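Side-chain contacts in SusD superfamily protein (Bacteroides vulgatus, PDB 3MYV), which probably binds polysaccharides at the outer membrane of the bacterium: residues A[155-160]-A[446-451]; A[128-133]-A[137-142]; A[77-82]-A[122-127]; A[42-47]-A[63-68]. All coordinates share one frame; numbering follows the deposited sequence.

Contact 1 (A[155-160]-A[446-451]); sequences PPRSTV and EQNPGY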
# COMPACT_ATOMS: atom_id res chain seq x y z
N PRO A 155 18.95 17.32 0.85
CA PRO A 155 18.41 17.26 -0.51
C PRO A 155 17.15 18.10 -0.68
O PRO A 155 16.33 18.15 0.22
CB PRO A 155 18.09 15.78 -0.70
CG PRO A 155 18.93 15.05 0.30
CD PRO A 155 19.08 15.99 1.46
N PRO A 156 17.01 18.78 -1.82
CA PRO A 156 15.83 19.59 -2.02
C PRO A 156 14.65 18.67 -2.39
O PRO A 156 14.84 17.49 -2.61
CB PRO A 156 16.23 20.45 -3.23
CG PRO A 156 17.12 19.54 -4.03
CD PRO A 156 17.94 18.88 -2.97
N ARG A 157 13.47 19.24 -2.53
CA ARG A 157 12.36 18.52 -3.10
C ARG A 157 12.63 18.32 -4.58
O ARG A 157 13.15 19.20 -5.25
CB ARG A 157 11.05 19.28 -2.89
CG ARG A 157 10.66 19.44 -1.42
CD ARG A 157 9.34 20.16 -1.28
NE ARG A 157 8.22 19.33 -1.69
CZ ARG A 157 6.94 19.70 -1.70
NH1 ARG A 157 6.55 20.94 -1.37
NH2 ARG A 157 6.03 18.82 -2.06
N SER A 158 12.33 17.12 -5.08
CA SER A 158 12.33 16.89 -6.50
C SER A 158 10.88 16.77 -6.99
O SER A 158 9.98 16.69 -6.16
CB SER A 158 13.12 15.62 -6.80
OG SER A 158 14.49 15.91 -6.78
N THR A 159 10.65 16.76 -8.31
CA THR A 159 9.28 16.61 -8.82
C THR A 159 8.84 15.16 -8.67
O THR A 159 9.64 14.25 -8.48
CB THR A 159 9.13 17.03 -10.30
OG1 THR A 159 9.91 16.17 -11.14
CG2 THR A 159 9.56 18.50 -10.50
N VAL A 160 7.54 14.96 -8.75
CA VAL A 160 6.94 13.63 -8.76
C VAL A 160 7.48 12.85 -9.97
O VAL A 160 7.89 11.68 -9.82
CB VAL A 160 5.39 13.75 -8.75
CG1 VAL A 160 4.66 12.43 -9.13
CG2 VAL A 160 4.94 14.21 -7.37
N GLU A 446 9.90 24.73 -0.61
CA GLU A 446 8.48 25.04 -0.71
C GLU A 446 7.63 24.12 0.13
O GLU A 446 7.86 22.93 0.17
CB GLU A 446 8.03 24.95 -2.16
CG GLU A 446 8.83 25.87 -3.03
CD GLU A 446 8.04 26.46 -4.15
OE1 GLU A 446 7.16 27.30 -3.86
OE2 GLU A 446 8.31 26.10 -5.31
N GLN A 447 6.63 24.69 0.79
CA GLN A 447 5.58 23.94 1.46
C GLN A 447 4.56 23.57 0.38
O GLN A 447 4.46 24.26 -0.65
CB GLN A 447 4.96 24.76 2.58
CG GLN A 447 3.85 24.09 3.39
CD GLN A 447 4.23 22.76 3.94
OE1 GLN A 447 4.05 21.72 3.28
NE2 GLN A 447 4.81 22.76 5.15
N ASN A 448 3.85 22.48 0.58
CA ASN A 448 2.75 22.15 -0.33
C ASN A 448 1.71 23.27 -0.31
O ASN A 448 1.47 23.89 0.73
CB ASN A 448 2.14 20.78 -0.00
CG ASN A 448 2.94 19.65 -0.62
OD1 ASN A 448 3.53 19.83 -1.70
ND2 ASN A 448 3.00 18.49 0.04
N PRO A 449 1.12 23.56 -1.47
CA PRO A 449 0.21 24.70 -1.62
C PRO A 449 -0.95 24.59 -0.64
O PRO A 449 -1.39 23.48 -0.33
CB PRO A 449 -0.30 24.59 -3.07
CG PRO A 449 0.18 23.36 -3.60
CD PRO A 449 1.28 22.80 -2.73
N GLY A 450 -1.41 25.72 -0.11
CA GLY A 450 -2.56 25.73 0.79
C GLY A 450 -2.20 25.66 2.25
O GLY A 450 -2.87 26.25 3.10
N TYR A 451 -1.13 24.94 2.58
CA TYR A 451 -0.73 24.79 3.96
C TYR A 451 -0.05 26.08 4.44
O TYR A 451 0.51 26.80 3.62
CB TYR A 451 0.23 23.60 4.10
CG TYR A 451 -0.45 22.24 4.07
CD1 TYR A 451 -1.18 21.79 5.15
CD2 TYR A 451 -0.35 21.42 2.95
CE1 TYR A 451 -1.79 20.54 5.14
CE2 TYR A 451 -0.95 20.17 2.92
CZ TYR A 451 -1.67 19.74 4.03
OH TYR A 451 -2.28 18.51 4.02
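R157 reaches across to E446 and N448 with its guanidinium group, and nearly all of the contact is made by this one side chain. The chain runs extended until a bend at chi3 (72°), which turns the charged end against the chain that follows helix 438-441. Charge-assisted hydrogen bonds come first. NH2 donates to N448 OD1 at 2.7 Å along an almost straight line (162° at the hydrogen), with the oxygen lying in the guanidinium plane. The amide is turned steeply against that plane, by 73°, and NH1 adds a weak second bond to the same OD1 at 3.2 Å. NH1 also donates to the backbone E446 O at 2.8 Å, approaching from above the carbonyl plane.

In fold terms, R157 belongs to a short antiparallel pair of strands, 157-159 with 140-143, and its NE is used within that pair, on G141 O. One guanidinium group therefore ties the sheet to a loop almost 290 residues later, close to the C-terminus. The loop enters a type II beta turn from N448 to Y451, with P449 and G450 at the two central positions; at the backbone angles of G450 a CB would press on the carbonyl oxygen before it.

Bonds within and beyond the loop hold the acceptor in place. N448 N donates to Q447 OE1 at 2.8 Å, while N448 ND2 serves L432 O and F128 O, so both ends of the amide are engaged.

The carboxylate of E446 takes no part: its OE2 stays 6.7 Å from R157 NH1.

Contact 2 (A[128-133]-A[137-142]); sequences FGYPYT and GASLGA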
# COMPACT_ATOMS: atom_id res chain seq x y z
N PHE A 128 3.29 12.83 -0.42
CA PHE A 128 3.71 14.24 -0.39
C PHE A 128 3.65 15.02 -1.71
O PHE A 128 3.78 16.24 -1.71
CB PHE A 128 5.08 14.39 0.27
CG PHE A 128 5.08 13.97 1.70
CD1 PHE A 128 4.72 14.89 2.70
CD2 PHE A 128 5.37 12.67 2.07
CE1 PHE A 128 4.69 14.50 4.03
CE2 PHE A 128 5.33 12.28 3.42
CZ PHE A 128 4.98 13.20 4.39
N GLY A 129 3.41 14.31 -2.82
CA GLY A 129 3.19 14.91 -4.11
C GLY A 129 1.83 14.55 -4.66
O GLY A 129 1.22 13.55 -4.26
N TYR A 130 1.33 15.42 -5.55
CA TYR A 130 0.06 15.20 -6.20
C TYR A 130 0.22 13.98 -7.13
O TYR A 130 1.35 13.65 -7.56
CB TYR A 130 -0.37 16.47 -6.96
CG TYR A 130 -0.88 17.57 -6.05
CD1 TYR A 130 0.01 18.39 -5.36
CD2 TYR A 130 -2.24 17.76 -5.84
CE1 TYR A 130 -0.46 19.39 -4.51
CE2 TYR A 130 -2.71 18.75 -5.00
CZ TYR A 130 -1.82 19.56 -4.33
OH TYR A 130 -2.30 20.56 -3.50
N PRO A 131 -0.89 13.28 -7.41
CA PRO A 131 -0.79 12.10 -8.27
C PRO A 131 -0.08 12.39 -9.57
O PRO A 131 -0.34 13.41 -10.23
CB PRO A 131 -2.26 11.73 -8.54
CG PRO A 131 -2.99 12.27 -7.38
CD PRO A 131 -2.30 13.54 -7.02
N TYR A 132 0.83 11.49 -9.95
CA TYR A 132 1.51 11.64 -11.23
C TYR A 132 0.56 11.95 -12.36
O TYR A 132 0.84 12.81 -13.21
CB TYR A 132 2.32 10.39 -11.59
CG TYR A 132 2.97 10.52 -12.95
CD1 TYR A 132 4.18 11.15 -13.09
CD2 TYR A 132 2.33 10.05 -14.10
CE1 TYR A 132 4.78 11.28 -14.31
CE2 TYR A 132 2.91 10.20 -15.34
CZ TYR A 132 4.14 10.82 -15.44
OH TYR A 132 4.73 10.99 -16.67
N THR A 133 -0.58 11.24 -12.38
CA THR A 133 -1.53 11.35 -13.47
C THR A 133 -2.25 12.69 -13.50
O THR A 133 -2.83 13.02 -14.51
CB THR A 133 -2.57 10.18 -13.42
OG1 THR A 133 -3.00 9.99 -12.07
CG2 THR A 133 -1.92 8.90 -13.91
N GLY A 137 3.38 14.45 -13.39
CA GLY A 137 4.41 14.45 -12.36
C GLY A 137 5.08 15.80 -12.18
O GLY A 137 6.18 15.88 -11.62
N ALA A 138 4.42 16.86 -12.62
CA ALA A 138 4.99 18.20 -12.56
C ALA A 138 5.08 18.77 -11.16
O ALA A 138 5.98 19.56 -10.89
CB ALA A 138 4.22 19.18 -13.48
N SER A 139 4.17 18.38 -10.27
CA SER A 139 4.18 18.89 -8.89
C SER A 139 5.38 18.37 -8.12
O SER A 139 6.00 17.38 -8.49
CB SER A 139 2.90 18.50 -8.15
OG SER A 139 2.92 17.14 -7.76
N LEU A 140 5.71 19.05 -7.03
CA LEU A 140 6.80 18.63 -6.21
C LEU A 140 6.41 17.40 -5.41
O LEU A 140 5.32 17.33 -4.84
CB LEU A 140 7.25 19.76 -5.25
CG LEU A 140 7.85 21.02 -5.89
CD1 LEU A 140 8.13 22.05 -4.80
CD2 LEU A 140 9.16 20.76 -6.65
N GLY A 141 7.33 16.45 -5.37
CA GLY A 141 7.25 15.33 -4.46
C GLY A 141 8.00 15.59 -3.18
O GLY A 141 8.10 16.71 -2.70
N ALA A 142 8.51 14.51 -2.59
CA ALA A 142 9.37 14.62 -1.43
C ALA A 142 10.79 14.85 -1.96
O ALA A 142 11.05 14.72 -3.17
CB ALA A 142 9.32 13.34 -0.63
O HOH W 1 2.43 15.27 -9.71
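Where helix 103-128 ends, the chain leaves it at G129, makes the short helix 132-135 and doubles back into strand 140-143, so that G129 meets G141, Y130 meets S139 and Y132 meets G137. Near the helix end the backbones almost touch, with G129 CA 3.3 Å from L140 O, and a side chain on G129 would be cramped there. F128 adds a looser apolar approach to A142.

At the other end, the ring of Y132 lies with one face over the backbone of G137, CD1 standing 3.4 Å from G137 CA. The ring swings back over the returning chain because its chi1 (177°) sets CG opposite the backbone N. G137 N also makes a weak hydrogen bond to Y132 O at 3.0 Å. G137 has positive phi, and the ring leaves no place for a CB. H203 and Y164 meet the same ring from outside the loop, so replacing Y132 with a serine would probably open a gap beside G137 and leave these two rings without their aromatic neighbour.

In the middle, S139 stands in for a backbone partner: Y130 N donates to S139 OG at 3.2 Å, and Y130 CB and the edge of its ring lie alongside the hydroxyl. At chi1 76° OG sits between its own backbone N and carbonyl carbon, facing Y130 N. A water completes the bridge, 2.7 Å from S139 OG and 2.9 Å from Y130 O.

Contact 3 (A[77-82]-A[122-127]); sequences GRPFYI and FDLTRC. With EDO (1,2-ethanediol), chain I.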
# COMPACT_ATOMS: atom_id res chain seq x y z
N GLY A 77 9.11 10.67 8.41
CA GLY A 77 10.35 10.26 9.06
C GLY A 77 10.81 8.83 8.84
O GLY A 77 12.01 8.57 8.66
N ARG A 78 9.90 7.88 8.91
CA ARG A 78 10.30 6.48 8.88
C ARG A 78 10.77 6.05 7.47
O ARG A 78 11.84 5.46 7.36
CB ARG A 78 9.22 5.56 9.47
CG ARG A 78 9.61 4.08 9.53
CD ARG A 78 10.92 3.84 10.18
NE ARG A 78 10.90 4.40 11.51
CZ ARG A 78 10.46 3.79 12.61
NH1 ARG A 78 10.05 2.52 12.61
NH2 ARG A 78 10.48 4.44 13.76
N PRO A 79 10.02 6.39 6.39
CA PRO A 79 10.58 6.02 5.09
C PRO A 79 11.92 6.72 4.80
O PRO A 79 12.79 6.14 4.18
CB PRO A 79 9.51 6.51 4.10
CG PRO A 79 8.25 6.33 4.87
CD PRO A 79 8.60 6.75 6.28
N PHE A 80 12.10 7.95 5.28
CA PHE A 80 13.38 8.62 5.04
C PHE A 80 14.51 7.97 5.81
O PHE A 80 15.61 7.88 5.30
CB PHE A 80 13.34 10.12 5.35
CG PHE A 80 12.90 10.93 4.20
CD1 PHE A 80 13.59 10.90 3.00
CD2 PHE A 80 11.74 11.68 4.27
CE1 PHE A 80 13.17 11.66 1.92
CE2 PHE A 80 11.33 12.43 3.19
CZ PHE A 80 12.03 12.43 2.03
N TYR A 81 14.22 7.54 7.04
CA TYR A 81 15.19 6.86 7.86
C TYR A 81 15.62 5.55 7.18
O TYR A 81 16.80 5.24 7.11
CB TYR A 81 14.64 6.60 9.28
CG TYR A 81 15.71 6.08 10.23
CD1 TYR A 81 16.01 4.72 10.31
CD2 TYR A 81 16.45 6.96 11.02
CE1 TYR A 81 16.98 4.25 11.14
CE2 TYR A 81 17.45 6.48 11.87
CZ TYR A 81 17.70 5.13 11.91
OH TYR A 81 18.67 4.64 12.73
N ILE A 82 14.65 4.81 6.68
CA ILE A 82 14.93 3.56 6.00
C ILE A 82 15.78 3.80 4.74
O ILE A 82 16.73 3.05 4.48
CB ILE A 82 13.64 2.79 5.68
CG1 ILE A 82 12.92 2.34 6.97
CG2 ILE A 82 13.93 1.54 4.82
CD1 ILE A 82 11.43 1.93 6.75
N PHE A 122 8.50 5.60 -3.26
CA PHE A 122 7.16 5.60 -3.87
C PHE A 122 6.10 6.09 -2.89
O PHE A 122 5.30 6.96 -3.22
CB PHE A 122 6.81 4.21 -4.42
CG PHE A 122 5.37 4.05 -4.90
CD1 PHE A 122 4.89 4.78 -5.98
CD2 PHE A 122 4.52 3.13 -4.31
CE1 PHE A 122 3.58 4.62 -6.42
CE2 PHE A 122 3.22 2.96 -4.76
CZ PHE A 122 2.75 3.71 -5.83
N ASP A 123 6.13 5.55 -1.68
CA ASP A 123 5.21 5.97 -0.64
C ASP A 123 5.34 7.47 -0.32
O ASP A 123 4.34 8.20 -0.30
CB ASP A 123 5.38 5.09 0.59
CG ASP A 123 4.78 3.69 0.39
OD1 ASP A 123 3.90 3.54 -0.49
OD2 ASP A 123 5.20 2.74 1.11
N LEU A 124 6.58 7.94 -0.16
CA LEU A 124 6.81 9.39 -0.00
C LEU A 124 6.24 10.21 -1.14
O LEU A 124 5.71 11.31 -0.91
CB LEU A 124 8.29 9.72 0.16
CG LEU A 124 8.91 9.30 1.50
CD1 LEU A 124 10.47 9.24 1.41
CD2 LEU A 124 8.44 10.21 2.65
N THR A 125 6.34 9.69 -2.35
CA THR A 125 5.87 10.39 -3.53
C THR A 125 4.35 10.45 -3.54
O THR A 125 3.76 11.51 -3.81
CB THR A 125 6.41 9.75 -4.81
OG1 THR A 125 7.85 9.67 -4.74
CG2 THR A 125 5.97 10.54 -6.03
N ARG A 126 3.68 9.33 -3.26
CA ARG A 126 2.21 9.39 -3.26
C ARG A 126 1.58 10.08 -2.03
O ARG A 126 0.42 10.47 -2.09
CB ARG A 126 1.58 8.04 -3.53
CG ARG A 126 1.90 6.96 -2.53
CD ARG A 126 1.24 5.68 -3.01
NE ARG A 126 1.68 4.57 -2.20
CZ ARG A 126 1.08 3.38 -2.10
NH1 ARG A 126 -0.05 3.13 -2.71
NH2 ARG A 126 1.62 2.44 -1.33
N CYS A 127 2.33 10.18 -0.93
CA CYS A 127 1.87 10.90 0.24
C CYS A 127 2.17 12.42 0.18
O CYS A 127 1.37 13.21 0.70
CB CYS A 127 2.46 10.30 1.49
SG CYS A 127 1.87 8.67 1.86
C1 EDO I . -0.27 -0.47 0.95
O1 EDO I . -1.18 0.29 0.16
C2 EDO I . 0.65 -1.31 0.05
O2 EDO I . 1.80 -0.53 -0.44
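L124 projects from helix 103-128 onto P79 and F80 of helix 77-94, and these three side chains carry nearly all of the contact between 77-82 and 122-127. With its CG beside the backbone N (chi1 -72°), L124 sends both methyl groups to the phenyl ring. CD1 sits over the middle of one face, 3.6 Å from the F80 ring centroid and only 10° off the normal, a CH-pi contact of nearly ideal geometry. CD2 lies farther out, 3.7 Å from F80 CE2. The branch point is met by proline: P79 CB lies 3.9 Å from L124 CG. A142 of strand 140-143 touches both L124 and F80, within the largely helical fold of this family.

Away from this contact, R126 grips D123 one turn back in a side-on salt bridge, NH2 and NE both donating to OD1, at 2.7 Å from NH2 and 3.0 Å from NE. F122 CE2 lies over one guanidinium face, and NH2 also bonds O2 of a 1,2-ethanediol, probably from the crystallisation liquor, at 3.1 Å. A leucine in place of R126 would probably leave D123 OD1 without either donor, the carboxylate then relying on Y32 and Y33 at OD2.

Between the two segments no hydrogen bond is made: their association here rests on shape and dispersion, while R126 and D123 are paired with each other and have further partners outside.

Contact 4 (A[42-47]-A[63-68]); sequences DMKGDD and FNHRPN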
# COMPACT_ATOMS: atom_id res chain seq x y z
N ASP A 42 -7.00 3.90 3.48
CA ASP A 42 -8.40 3.52 3.67
C ASP A 42 -9.26 4.64 4.24
O ASP A 42 -10.38 4.88 3.77
CB ASP A 42 -8.49 2.30 4.58
CG ASP A 42 -8.07 1.02 3.88
OD1 ASP A 42 -8.82 0.59 3.00
OD2 ASP A 42 -7.01 0.44 4.22
N MSE A 43 -8.76 5.34 5.26
CA MSE A 43 -9.59 6.32 5.95
C MSE A 43 -9.89 7.55 5.09
O MSE A 43 -10.87 8.24 5.33
CB MSE A 43 -8.98 6.74 7.29
CG MSE A 43 -8.89 5.55 8.30
SE MSE A 43 -10.63 5.01 8.96
CE MSE A 43 -10.19 3.18 9.31
N LYS A 44 -9.06 7.78 4.09
CA LYS A 44 -9.23 8.90 3.15
C LYS A 44 -10.12 8.58 1.94
O LYS A 44 -10.47 9.48 1.14
CB LYS A 44 -7.84 9.40 2.71
CG LYS A 44 -7.04 9.97 3.86
CD LYS A 44 -5.65 10.49 3.48
CE LYS A 44 -5.03 11.29 4.64
NZ LYS A 44 -5.76 12.57 4.84
N GLY A 45 -10.46 7.31 1.79
CA GLY A 45 -11.40 6.88 0.77
C GLY A 45 -12.87 7.01 1.19
O GLY A 45 -13.21 7.75 2.13
N ASP A 46 -13.72 6.27 0.49
CA ASP A 46 -15.17 6.25 0.77
C ASP A 46 -15.66 4.96 1.42
O ASP A 46 -16.87 4.82 1.71
CB ASP A 46 -15.94 6.52 -0.54
CG ASP A 46 -15.65 5.48 -1.60
OD1 ASP A 46 -14.73 4.67 -1.41
OD2 ASP A 46 -16.35 5.48 -2.62
N ASP A 47 -14.75 4.01 1.65
CA ASP A 47 -15.15 2.67 2.13
C ASP A 47 -14.88 2.37 3.59
O ASP A 47 -15.46 1.42 4.15
CB ASP A 47 -14.46 1.59 1.29
CG ASP A 47 -15.01 1.52 -0.13
OD1 ASP A 47 -16.23 1.76 -0.30
OD2 ASP A 47 -14.22 1.20 -1.06
N PHE A 63 -8.70 14.58 7.42
CA PHE A 63 -7.63 15.39 6.79
C PHE A 63 -7.09 16.48 7.73
O PHE A 63 -6.80 17.59 7.32
CB PHE A 63 -8.06 15.97 5.43
CG PHE A 63 -8.24 14.92 4.35
CD1 PHE A 63 -9.31 14.01 4.42
CD2 PHE A 63 -7.34 14.82 3.28
CE1 PHE A 63 -9.46 12.99 3.43
CE2 PHE A 63 -7.50 13.83 2.27
CZ PHE A 63 -8.55 12.91 2.36
N ASN A 64 -6.93 16.11 9.00
CA ASN A 64 -6.45 17.03 10.03
C ASN A 64 -4.93 16.89 10.11
O ASN A 64 -4.42 16.09 10.89
CB ASN A 64 -7.10 16.69 11.38
CG ASN A 64 -6.58 17.54 12.51
OD1 ASN A 64 -5.87 18.51 12.28
ND2 ASN A 64 -6.90 17.16 13.74
N HIS A 65 -4.24 17.64 9.26
CA HIS A 65 -2.78 17.59 9.14
C HIS A 65 -2.23 19.01 9.09
O HIS A 65 -2.78 19.87 8.40
CB HIS A 65 -2.36 16.89 7.86
CG HIS A 65 -3.04 15.59 7.62
ND1 HIS A 65 -2.80 14.48 8.40
CD2 HIS A 65 -3.93 15.20 6.67
CE1 HIS A 65 -3.54 13.48 7.97
NE2 HIS A 65 -4.24 13.88 6.92
N ARG A 66 -1.12 19.25 9.77
CA ARG A 66 -0.46 20.55 9.65
C ARG A 66 1.06 20.45 9.74
O ARG A 66 1.60 19.45 10.22
CB ARG A 66 -1.03 21.52 10.66
CG ARG A 66 -0.94 21.06 12.06
CD ARG A 66 -1.69 21.99 13.01
NE ARG A 66 -1.02 22.03 14.30
CZ ARG A 66 -1.25 21.19 15.31
NH1 ARG A 66 -2.19 20.24 15.22
NH2 ARG A 66 -0.55 21.32 16.43
N PRO A 67 1.77 21.48 9.23
CA PRO A 67 3.22 21.37 9.17
C PRO A 67 3.91 21.08 10.52
O PRO A 67 4.89 20.34 10.54
CB PRO A 67 3.63 22.74 8.61
CG PRO A 67 2.49 23.13 7.78
CD PRO A 67 1.28 22.66 8.51
N ASN A 68 3.39 21.62 11.63
CA ASN A 68 3.98 21.35 12.95
C ASN A 68 3.43 20.10 13.64
O ASN A 68 3.87 19.77 14.74
CB ASN A 68 3.92 22.58 13.87
CG ASN A 68 2.51 22.93 14.36
OD1 ASN A 68 1.54 22.19 14.13
ND2 ASN A 68 2.40 24.05 15.07
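A Schellman motif ends helix 56-61, and the chain leaving it presents F63 and H65 to the lysine K44, near the end of helix 36-43. F63 is the C-prime residue, with positive phi; its N bonds back to C60 O and N64 N to T59 O. K44 crosses the F63 ring obliquely, its CB and CG meeting the far end, each 3.6 Å from F63 CZ.

A bend at chi4 (-69°) then tips the ammonium over the same ring. NZ stands 3.3 Å from the F63 centroid, 19° off the normal, and is displaced toward the rim, its nearest ring atom being CD2 at 3.2 Å: a cation-pi interaction over the face. Outside the two segments, F398 of helix 397-403 packs on both K44 and F63.

The imidazole approaches from the opposite direction and offers its edge. K44 NZ donates to H65 NE2 at 2.9 Å, close to the ring plane. Accepting at NE2 while ND1 is bonded to L70 O is consistent with a neutral histidine carrying its proton on ND1. A further bond runs from K44 NZ to C60 O.

The buried ammonium thus has two hydrogen-bond acceptors and an aromatic face, and the partial negative charge expected at a helix C-terminus would probably help to offset its charge. Such a site is a C-terminal helix cap of Schellman type, here with a phenylalanine in the left-handed conformation and a nearby lysine bonded to C60 O, a carbonyl of the helix end that F63 N also uses.

Overall arrangement
Contacts 1, 2 and 3 form a continuous patch. Contacts 1 and 2 lie closest, centres about 9 Å apart, and share the two-stranded sheet: S158 O is 2.8 Å from G141 N. A142 passes from contact 2 into contact 3, its CB 3.8 Å from L124 CB, with the two centres about 13 Å apart. Contact 4 stands aside, its nearest atoms about 8 Å from those of contacts 2 and 3, but it reaches contact 1 where Q447 NE2 lies 3.5 Å from P67 CG and Y451 CE1 3.5 Å from H65 O. The late segment 446-451 thereby connects two regions from the N-terminal part. None of the sodium-binding residues belongs to these segments.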